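Local atomic coordinates of P protein (Mumps virus, PDB entry 3BBZ), a protein that probably attaches the viral polymerase to the nucleocapsid, its C-terminal three-helix domain being the part that binds the nucleocapsid. Residues K9-S14 against Q19-F24; E25-K30 against K41-R46. The protein carries 1 engineered substitution. One frame throughout, in Å; residues are numbered along the deposited sequence.

Contact 1: K9-S14 against Q19-F24; sequences KMITDS and QMKQAF. Engineered in segment 9-14: Ser-14 (natural residue Cys).
Phe-24 brings the one flat group of this contact, yet its ring takes little part in it: the bond from CA to CB points at helix 3-14, while the ring beyond turns away from Ile-11. What Ile-11 meets is therefore the root of the phenylalanine, CD1 lying 3.8 Å from Phe-24 CB. With chi1 at -94°, well off a staggered value, the ring is carried toward Val-15 and Ile-44. CG1 and CD1 of Ile-44 cover one of its faces, and Ile-11 lies beside them on that same side, displaced from the ring centre.

The two branches of Ile-11 divide the opposing helix between them. CG2 stands anti to the backbone N (chi1 -65° for CG1) and presses on the first part of the Lys-21 side chain, 3.8 Å from its CG, with the carbonyl oxygen of Lys-21 also close by. The other branch, CG1 and CD1, reaches the neighbouring turn at Phe-24. Lys-21 then runs on extended, outward and across the flank of helix 3-14, until its CE passes Thr-12 OG1 at 4.2 Å. No hydrogen bond joins the segments; Ile-11, the stem of Lys-21 and the CB of Phe-24 make the packing. Ser-14, an engineered residue, gives its hydroxyl to Met-10 O within its own helix at 2.8 Å.

This is an antiparallel helical hairpin, with short-segment axes 9.9 Å apart at 172°. Lys-21 and Thr-12 form its outer margin; on the inner side Ile-44 of helix 34-47 touches both Ile-11 and Phe-24, adding the third helix of the bundle.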
ATOM      1  N   LYS A   9       1.989   3.786   6.158  1.00  4.97           N
ATOM      2  CA  LYS A   9       3.385   4.173   6.370  1.00  5.06           C
ATOM      3  C   LYS A   9       4.306   3.482   5.407  1.00  5.65           C
ATOM      4  O   LYS A   9       5.292   4.096   4.961  1.00  5.44           O
ATOM      5  CB  LYS A   9       3.806   3.887   7.816  1.00  5.56           C
ATOM      6  CG  LYS A   9       2.973   4.713   8.838  1.00  3.66           C
ATOM      7  CD  LYS A   9       3.386   4.553  10.238  1.00  5.78           C
ATOM      8  CE  LYS A   9       4.797   5.178  10.497  1.00 11.31           C
ATOM      9  NZ  LYS A   9       4.916   6.600  10.040  1.00 16.56           N
ATOM     10  N   MET A  10       4.006   2.229   5.062  1.00  5.38           N
ATOM     11  CA  MET A  10       4.764   1.559   4.000  1.00  7.95           C
ATOM     12  C   MET A  10       4.759   2.318   2.696  1.00  5.52           C
ATOM     13  O   MET A  10       5.768   2.419   2.026  1.00  5.78           O
ATOM     14  CB  MET A  10       4.312   0.113   3.747  1.00  7.54           C
ATOM     15  CG  MET A  10       4.729  -0.848   4.839  1.00  9.24           C
ATOM     16  SD  MET A  10       4.033  -2.453   4.455  1.00 15.49           S
ATOM     17  CE  MET A  10       4.106  -3.244   6.018  1.00 13.19           C
ATOM     18  N   ILE A  11       3.612   2.841   2.334  1.00  5.94           N
ATOM     19  CA  ILE A  11       3.459   3.519   1.067  1.00  5.51           C
ATOM     20  C   ILE A  11       4.277   4.803   1.096  1.00  7.21           C
ATOM     21  O   ILE A  11       5.068   5.072   0.191  1.00  8.46           O
ATOM     22  CB  ILE A  11       1.959   3.848   0.780  1.00  4.78           C
ATOM     23  CG1 ILE A  11       1.167   2.566   0.611  1.00  2.70           C
ATOM     24  CG2 ILE A  11       1.858   4.698  -0.527  1.00  3.28           C
ATOM     25  CD1 ILE A  11      -0.352   2.713   0.808  1.00  5.14           C
ATOM     26  N   THR A  12       4.071   5.607   2.142  1.00  9.32           N
ATOM     27  CA  THR A  12       4.835   6.848   2.368  1.00 10.52           C
ATOM     28  C   THR A  12       6.363   6.618   2.270  1.00 11.48           C
ATOM     29  O   THR A  12       7.078   7.382   1.596  1.00 11.72           O
ATOM     30  CB  THR A  12       4.369   7.526   3.697  1.00 11.06           C
ATOM     31  OG1 THR A  12       3.012   7.995   3.543  1.00 13.52           O
ATOM     32  CG2 THR A  12       5.232   8.726   4.095  1.00 11.04           C
ATOM     33  N   ASP A  13       6.847   5.521   2.862  1.00 12.24           N
ATOM     34  CA  ASP A  13       8.279   5.253   2.949  1.00 14.16           C
ATOM     35  C   ASP A  13       8.886   4.718   1.665  1.00 16.05           C
ATOM     36  O   ASP A  13      10.064   4.960   1.395  1.00 15.72           O
ATOM     37  CB  ASP A  13       8.572   4.236   4.056  1.00 13.91           C
ATOM     38  CG  ASP A  13       8.521   4.844   5.432  1.00 16.79           C
ATOM     39  OD1 ASP A  13       8.614   6.086   5.525  1.00 19.00           O
ATOM     40  OD2 ASP A  13       8.412   4.073   6.430  1.00 20.30           O
ATOM     41  N   SER A  14       8.088   3.970   0.906  1.00 16.76           N
ATOM     42  CA  SER A  14       8.599   3.140  -0.135  1.00 20.23           C
ATOM     43  C   SER A  14       8.316   3.780  -1.490  1.00 21.02           C
ATOM     44  O   SER A  14       9.179   3.824  -2.355  1.00 21.11           O
ATOM     45  CB  SER A  14       7.986   1.724  -0.050  1.00 20.78           C
ATOM     46  OG  SER A  14       8.129   1.102   1.265  1.00 24.12           O
ATOM     47  N   GLN A  19       1.910   9.831  -8.002  1.00  9.12           N
ATOM     48  CA  GLN A  19       0.742   9.210  -8.603  1.00  8.62           C
ATOM     49  C   GLN A  19       0.602   7.750  -8.148  1.00  6.95           C
ATOM     50  O   GLN A  19      -0.504   7.282  -7.858  1.00  5.82           O
ATOM     51  CB  GLN A  19       0.748   9.348 -10.145  1.00  8.81           C
ATOM     52  CG  GLN A  19       0.314  10.725 -10.673  1.00 10.86           C
ATOM     53  CD  GLN A  19       0.221  10.786 -12.217  1.00 11.72           C
ATOM     54  OE1 GLN A  19       0.962  10.124 -12.927  1.00 12.51           O
ATOM     55  NE2 GLN A  19      -0.699  11.584 -12.722  1.00 19.48           N
ATOM     56  N   MET A  20       1.723   7.031  -8.039  1.00  6.44           N
ATOM     57  CA  MET A  20       1.676   5.643  -7.525  1.00  6.38           C
ATOM     58  C   MET A  20       1.218   5.630  -6.074  1.00  5.30           C
ATOM     59  O   MET A  20       0.470   4.737  -5.639  1.00  5.40           O
ATOM     60  CB  MET A  20       3.023   4.956  -7.666  1.00  5.87           C
ATOM     61  CG  MET A  20       3.353   4.501  -9.058  1.00  6.93           C
ATOM     62  SD  MET A  20       4.993   3.790  -9.078  1.00  9.98           S
ATOM     63  CE  MET A  20       4.759   2.423  -7.972  1.00  2.00           C
ATOM     64  N   LYS A  21       1.602   6.673  -5.349  1.00  5.58           N
ATOM     65  CA  LYS A  21       1.310   6.809  -3.923  1.00  6.30           C
ATOM     66  C   LYS A  21      -0.171   6.998  -3.740  1.00  5.55           C
ATOM     67  O   LYS A  21      -0.750   6.328  -2.900  1.00  5.50           O
ATOM     68  CB  LYS A  21       2.110   7.984  -3.328  1.00  6.66           C
ATOM     69  CG  LYS A  21       1.990   8.238  -1.813  0.50  6.12           C
ATOM     70  CD  LYS A  21       3.141   9.159  -1.348  0.50  6.04           C
ATOM     71  CE  LYS A  21       2.761  10.009  -0.157  0.50  8.90           C
ATOM     72  NZ  LYS A  21       3.709  11.164   0.054  0.50  9.82           N
ATOM     73  N   GLN A  22      -0.781   7.887  -4.545  1.00  6.83           N
ATOM     74  CA  GLN A  22      -2.256   8.166  -4.505  1.00  7.17           C
ATOM     75  C   GLN A  22      -3.062   6.943  -4.875  1.00  5.38           C
ATOM     76  O   GLN A  22      -4.114   6.737  -4.291  1.00  3.91           O
ATOM     77  CB  GLN A  22      -2.721   9.293  -5.462  1.00  7.11           C
ATOM     78  CG  GLN A  22      -1.954  10.666  -5.389  1.00 11.60           C
ATOM     79  CD  GLN A  22      -1.975  11.461  -6.745  1.00 12.86           C
ATOM     80  OE1 GLN A  22      -2.766  11.148  -7.681  1.00 20.65           O
ATOM     81  NE2 GLN A  22      -1.067  12.450  -6.872  1.00 17.56           N
ATOM     82  N   ALA A  23      -2.587   6.163  -5.867  1.00  3.75           N
ATOM     83  CA  ALA A  23      -3.282   4.931  -6.307  1.00  3.31           C
ATOM     84  C   ALA A  23      -3.263   3.846  -5.251  1.00  2.94           C
ATOM     85  O   ALA A  23      -4.297   3.225  -5.001  1.00  2.01           O
ATOM     86  CB  ALA A  23      -2.702   4.395  -7.643  1.00  3.18           C
ATOM     87  N   PHE A  24      -2.102   3.653  -4.591  1.00  2.93           N
ATOM     88  CA  PHE A  24      -1.979   2.675  -3.495  1.00  2.96           C
ATOM     89  C   PHE A  24      -2.876   3.045  -2.310  1.00  3.56           C
ATOM     90  O   PHE A  24      -3.521   2.176  -1.686  1.00  3.36           O
ATOM     91  CB  PHE A  24      -0.528   2.575  -3.016  1.00  3.01           C
ATOM     92  CG  PHE A  24       0.270   1.484  -3.677  1.00  2.00           C
ATOM     93  CD1 PHE A  24       1.537   1.749  -4.217  1.00  4.05           C
ATOM     94  CD2 PHE A  24      -0.215   0.203  -3.762  1.00  3.73           C
ATOM     95  CE1 PHE A  24       2.310   0.714  -4.836  1.00  2.00           C
ATOM     96  CE2 PHE A  24       0.530  -0.829  -4.396  1.00  2.98           C
ATOM     97  CZ  PHE A  24       1.796  -0.564  -4.911  1.00  2.00           C
TER

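Contact 2: E25-K30 against K41-R46; sequences EQRLAK and KRDIIR
Arg-27 and Asp-43 meet with their side chains at about a right angle, and the planes of guanidinium and carboxylate are turned 38° apart. Arg-27 stretches across from helix 18-29, extended from CG to NE, and grips one oxygen end-on: NH1 and NH2 lie 2.8 Å and 3.0 Å from Asp-43 OD2, both bonds being bent. That oxygen sits at the guanidinium edge, close to its plane; NH1 meets the anti lone pair of OD2, and NH2 comes from the anti side, tilted 26° from the carboxylate plane.

Arg-42 approaches the same carboxylate side-on, one nitrogen to each oxygen. A bend at chi3 (67°) turns its NE/NH2 edge to the carboxylate of the next residue; NH2 gives a nearly straight bond to OD2 at 3.2 Å, on the syn side, while NE comes to OD1 from above the carboxylate plane at 3.1 Å. A weak bond from Arg-46 NH1 to OD1 adds a third arginine.

Three N-H groups from two arginines thus converge on OD2. Arg-27 NH2 and Arg-42 NH2 stand 4.0 Å apart, bonded to this one oxygen, whose negative charge would offset theirs; Asp-43 would be expected to stay ionised. The surface network ties helix 18-29 to helix 34-47 electrostatically.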
ATOM      1  N   GLU A  25      -2.963   4.346  -2.028  1.00  4.57           N
ATOM      2  CA  GLU A  25      -3.767   4.832  -0.901  1.00  4.67           C
ATOM      3  C   GLU A  25      -5.257   4.706  -1.236  1.00  5.22           C
ATOM      4  O   GLU A  25      -6.071   4.394  -0.364  1.00  4.72           O
ATOM      5  CB  GLU A  25      -3.433   6.290  -0.605  1.00  5.32           C
ATOM      6  CG  GLU A  25      -2.101   6.544   0.112  1.00  6.12           C
ATOM      7  CD  GLU A  25      -1.756   8.049   0.202  1.00  8.81           C
ATOM      8  OE1 GLU A  25      -2.533   8.900  -0.342  1.00  8.95           O
ATOM      9  OE2 GLU A  25      -0.725   8.377   0.861  1.00 14.55           O
ATOM     10  N   GLN A  26      -5.626   4.944  -2.502  1.00  3.93           N
ATOM     11  CA  GLN A  26      -6.988   4.641  -2.949  1.00  4.72           C
ATOM     12  C   GLN A  26      -7.257   3.156  -2.809  1.00  5.31           C
ATOM     13  O   GLN A  26      -8.285   2.791  -2.317  1.00  6.08           O
ATOM     14  CB  GLN A  26      -7.221   5.094  -4.390  1.00  2.78           C
ATOM     15  CG  GLN A  26      -7.385   6.622  -4.557  1.00  7.32           C
ATOM     16  CD  GLN A  26      -8.851   7.070  -4.655  1.00  9.04           C
ATOM     17  OE1 GLN A  26      -9.749   6.303  -4.335  1.00  8.25           O
ATOM     18  NE2 GLN A  26      -9.082   8.332  -5.084  1.00  6.42           N
ATOM     19  N   ARG A  27      -6.326   2.309  -3.264  1.00  6.17           N
ATOM     20  CA  ARG A  27      -6.411   0.853  -3.083  1.00  7.66           C
ATOM     21  C   ARG A  27      -6.566   0.432  -1.618  1.00  6.77           C
ATOM     22  O   ARG A  27      -7.436  -0.364  -1.263  1.00  6.83           O
ATOM     23  CB  ARG A  27      -5.184   0.186  -3.727  1.00  7.72           C
ATOM     24  CG  ARG A  27      -5.363  -1.283  -4.078  1.00 11.74           C
ATOM     25  CD  ARG A  27      -4.303  -1.804  -5.076  1.00 11.28           C
ATOM     26  NE  ARG A  27      -4.238  -3.276  -5.007  1.00 18.05           N
ATOM     27  CZ  ARG A  27      -3.137  -4.008  -5.233  1.00 20.64           C
ATOM     28  NH1 ARG A  27      -1.985  -3.437  -5.564  1.00 19.79           N
ATOM     29  NH2 ARG A  27      -3.189  -5.337  -5.138  1.00 22.57           N
ATOM     30  N   LEU A  28      -5.733   0.994  -0.745  1.00  6.77           N
ATOM     31  CA  LEU A  28      -5.756   0.634   0.642  1.00  5.37           C
ATOM     32  C   LEU A  28      -7.048   1.067   1.326  1.00  6.23           C
ATOM     33  O   LEU A  28      -7.609   0.301   2.115  1.00  4.75           O
ATOM     34  CB  LEU A  28      -4.551   1.216   1.367  1.00  5.81           C
ATOM     35  CG  LEU A  28      -4.339   0.885   2.851  1.00  6.33           C
ATOM     36  CD1 LEU A  28      -4.230  -0.615   3.083  1.00  7.28           C
ATOM     37  CD2 LEU A  28      -3.095   1.627   3.399  1.00  2.74           C
ATOM     38  N   ALA A  29      -7.530   2.261   0.989  1.00  5.86           N
ATOM     39  CA  ALA A  29      -8.745   2.797   1.603  1.00  6.92           C
ATOM     40  C   ALA A  29      -9.990   1.926   1.299  1.00  7.77           C
ATOM     41  O   ALA A  29     -10.945   1.918   2.076  1.00  8.11           O
ATOM     42  CB  ALA A  29      -8.967   4.227   1.166  1.00  6.43           C
ATOM     43  N   LYS A  30      -9.951   1.191   0.181  1.00  8.10           N
ATOM     44  CA  LYS A  30     -11.088   0.443  -0.340  1.00  9.52           C
ATOM     45  C   LYS A  30     -10.994  -1.035  -0.083  1.00  9.80           C
ATOM     46  O   LYS A  30     -11.770  -1.757  -0.691  1.00 11.26           O
ATOM     47  CB  LYS A  30     -11.153   0.593  -1.860  1.00  9.46           C
ATOM     48  CG  LYS A  30     -12.252   1.458  -2.448  1.00 14.67           C
ATOM     49  CD  LYS A  30     -12.281   2.895  -1.886  1.00 22.18           C
ATOM     50  CE  LYS A  30     -11.629   3.901  -2.798  1.00 24.99           C
ATOM     51  NZ  LYS A  30     -10.324   4.374  -2.239  1.00 26.36           N
ATOM     52  N   LYS A  41       0.233  -5.139   0.137  1.00  3.35           N
ATOM     53  CA  LYS A  41       1.591  -5.304   0.676  1.00  2.80           C
ATOM     54  C   LYS A  41       2.554  -5.973  -0.291  1.00  3.69           C
ATOM     55  O   LYS A  41       3.686  -5.480  -0.496  1.00  3.02           O
ATOM     56  CB  LYS A  41       1.544  -6.053   2.016  1.00  3.62           C
ATOM     57  CG  LYS A  41       0.968  -5.144   3.134  1.00  2.44           C
ATOM     58  CD  LYS A  41       1.146  -5.744   4.518  1.00  7.56           C
ATOM     59  CE  LYS A  41       0.345  -7.000   4.646  1.00  8.10           C
ATOM     60  NZ  LYS A  41       0.432  -7.425   6.090  1.00 11.03           N
ATOM     61  N   ARG A  42       2.091  -7.053  -0.926  1.00  3.64           N
ATOM     62  CA  ARG A  42       2.896  -7.727  -1.950  1.00  4.40           C
ATOM     63  C   ARG A  42       3.305  -6.715  -3.048  1.00  4.37           C
ATOM     64  O   ARG A  42       4.482  -6.638  -3.415  1.00  3.59           O
ATOM     65  CB  ARG A  42       2.090  -8.874  -2.561  1.00  3.81           C
ATOM     66  CG  ARG A  42       2.718  -9.547  -3.741  1.00  4.76           C
ATOM     67  CD  ARG A  42       1.600 -10.278  -4.549  1.00  8.43           C
ATOM     68  NE  ARG A  42       0.676  -9.330  -5.173  1.00  6.10           N
ATOM     69  CZ  ARG A  42      -0.555  -9.639  -5.594  1.00  5.39           C
ATOM     70  NH1 ARG A  42      -1.047 -10.852  -5.443  1.00  2.00           N
ATOM     71  NH2 ARG A  42      -1.300  -8.702  -6.163  1.00  3.48           N
ATOM     72  N   ASP A  43       2.346  -5.940  -3.566  1.00  4.62           N
ATOM     73  CA  ASP A  43       2.695  -4.989  -4.647  1.00  4.72           C
ATOM     74  C   ASP A  43       3.542  -3.796  -4.205  1.00  3.83           C
ATOM     75  O   ASP A  43       4.319  -3.323  -5.010  1.00  5.14           O
ATOM     76  CB  ASP A  43       1.467  -4.552  -5.431  1.00  5.54           C
ATOM     77  CG  ASP A  43       0.815  -5.724  -6.151  1.00  8.14           C
ATOM     78  OD1 ASP A  43       1.549  -6.716  -6.493  1.00  6.08           O
ATOM     79  OD2 ASP A  43      -0.418  -5.671  -6.334  1.00 12.28           O
ATOM     80  N   ILE A  44       3.380  -3.301  -2.975  1.00  3.30           N
ATOM     81  CA  ILE A  44       4.282  -2.293  -2.375  1.00  3.88           C
ATOM     82  C   ILE A  44       5.731  -2.793  -2.302  1.00  4.61           C
ATOM     83  O   ILE A  44       6.681  -2.113  -2.749  1.00  5.11           O
ATOM     84  CB  ILE A  44       3.820  -1.800  -0.990  1.00  3.31           C
ATOM     85  CG1 ILE A  44       2.553  -0.989  -1.120  1.00  5.47           C
ATOM     86  CG2 ILE A  44       4.867  -0.813  -0.395  1.00  3.15           C
ATOM     87  CD1 ILE A  44       1.799  -0.817   0.191  1.00  4.03           C
ATOM     88  N   ILE A  45       5.904  -4.028  -1.830  1.00  6.15           N
ATOM     89  CA  ILE A  45       7.255  -4.620  -1.690  1.00  6.31           C
ATOM     90  C   ILE A  45       7.938  -4.754  -3.049  1.00  7.05           C
ATOM     91  O   ILE A  45       9.113  -4.437  -3.183  1.00  7.07           O
ATOM     92  CB  ILE A  45       7.194  -6.012  -0.980  1.00  6.42           C
ATOM     93  CG1 ILE A  45       6.712  -5.855   0.451  1.00  5.13           C
ATOM     94  CG2 ILE A  45       8.562  -6.690  -0.980  1.00  6.28           C
ATOM     95  CD1 ILE A  45       6.088  -7.150   1.079  1.00  6.21           C
ATOM     96  N   ARG A  46       7.205  -5.248  -4.040  1.00  8.52           N
ATOM     97  CA  ARG A  46       7.687  -5.419  -5.422  1.00 10.08           C
ATOM     98  C   ARG A  46       8.101  -4.109  -6.086  1.00 13.29           C
ATOM     99  O   ARG A  46       9.071  -4.085  -6.854  1.00 12.30           O
ATOM    100  CB  ARG A  46       6.594  -6.037  -6.301  1.00  9.57           C
ATOM    101  CG  ARG A  46       6.453  -7.539  -6.232  1.00  8.09           C
ATOM    102  CD  ARG A  46       5.114  -7.961  -6.803  1.00  5.65           C
ATOM    103  NE  ARG A  46       4.955  -9.424  -6.773  1.00  5.74           N
ATOM    104  CZ  ARG A  46       3.897 -10.060  -7.257  1.00  5.95           C
ATOM    105  NH1 ARG A  46       2.899  -9.355  -7.787  1.00  6.38           N
ATOM    106  NH2 ARG A  46       3.826 -11.397  -7.215  1.00  6.21           N
TER

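From the N terminus, helix 3-14 runs into a short turn, and contact 1 closes it by folding helix 18-29 back alongside. The chain then returns as helix 34-47, where contact 2 closes a longer excursion of ten residues, most of them the first part of that helix. The two closures follow in series, neither nested nor crossing, and share helix 18-29. Their centres are 8 Å apart, and they touch in the interior: Ile-44 CD1 lies 3.5 Å from Ile-11 CG1, and Phe-24 CZ is 3.7 Å from Asp-43 O. Apolar packing inside and charge pairing outside unite the three helices in one small bundle, the folded form captured in the crystal, folding being induced by crystallization.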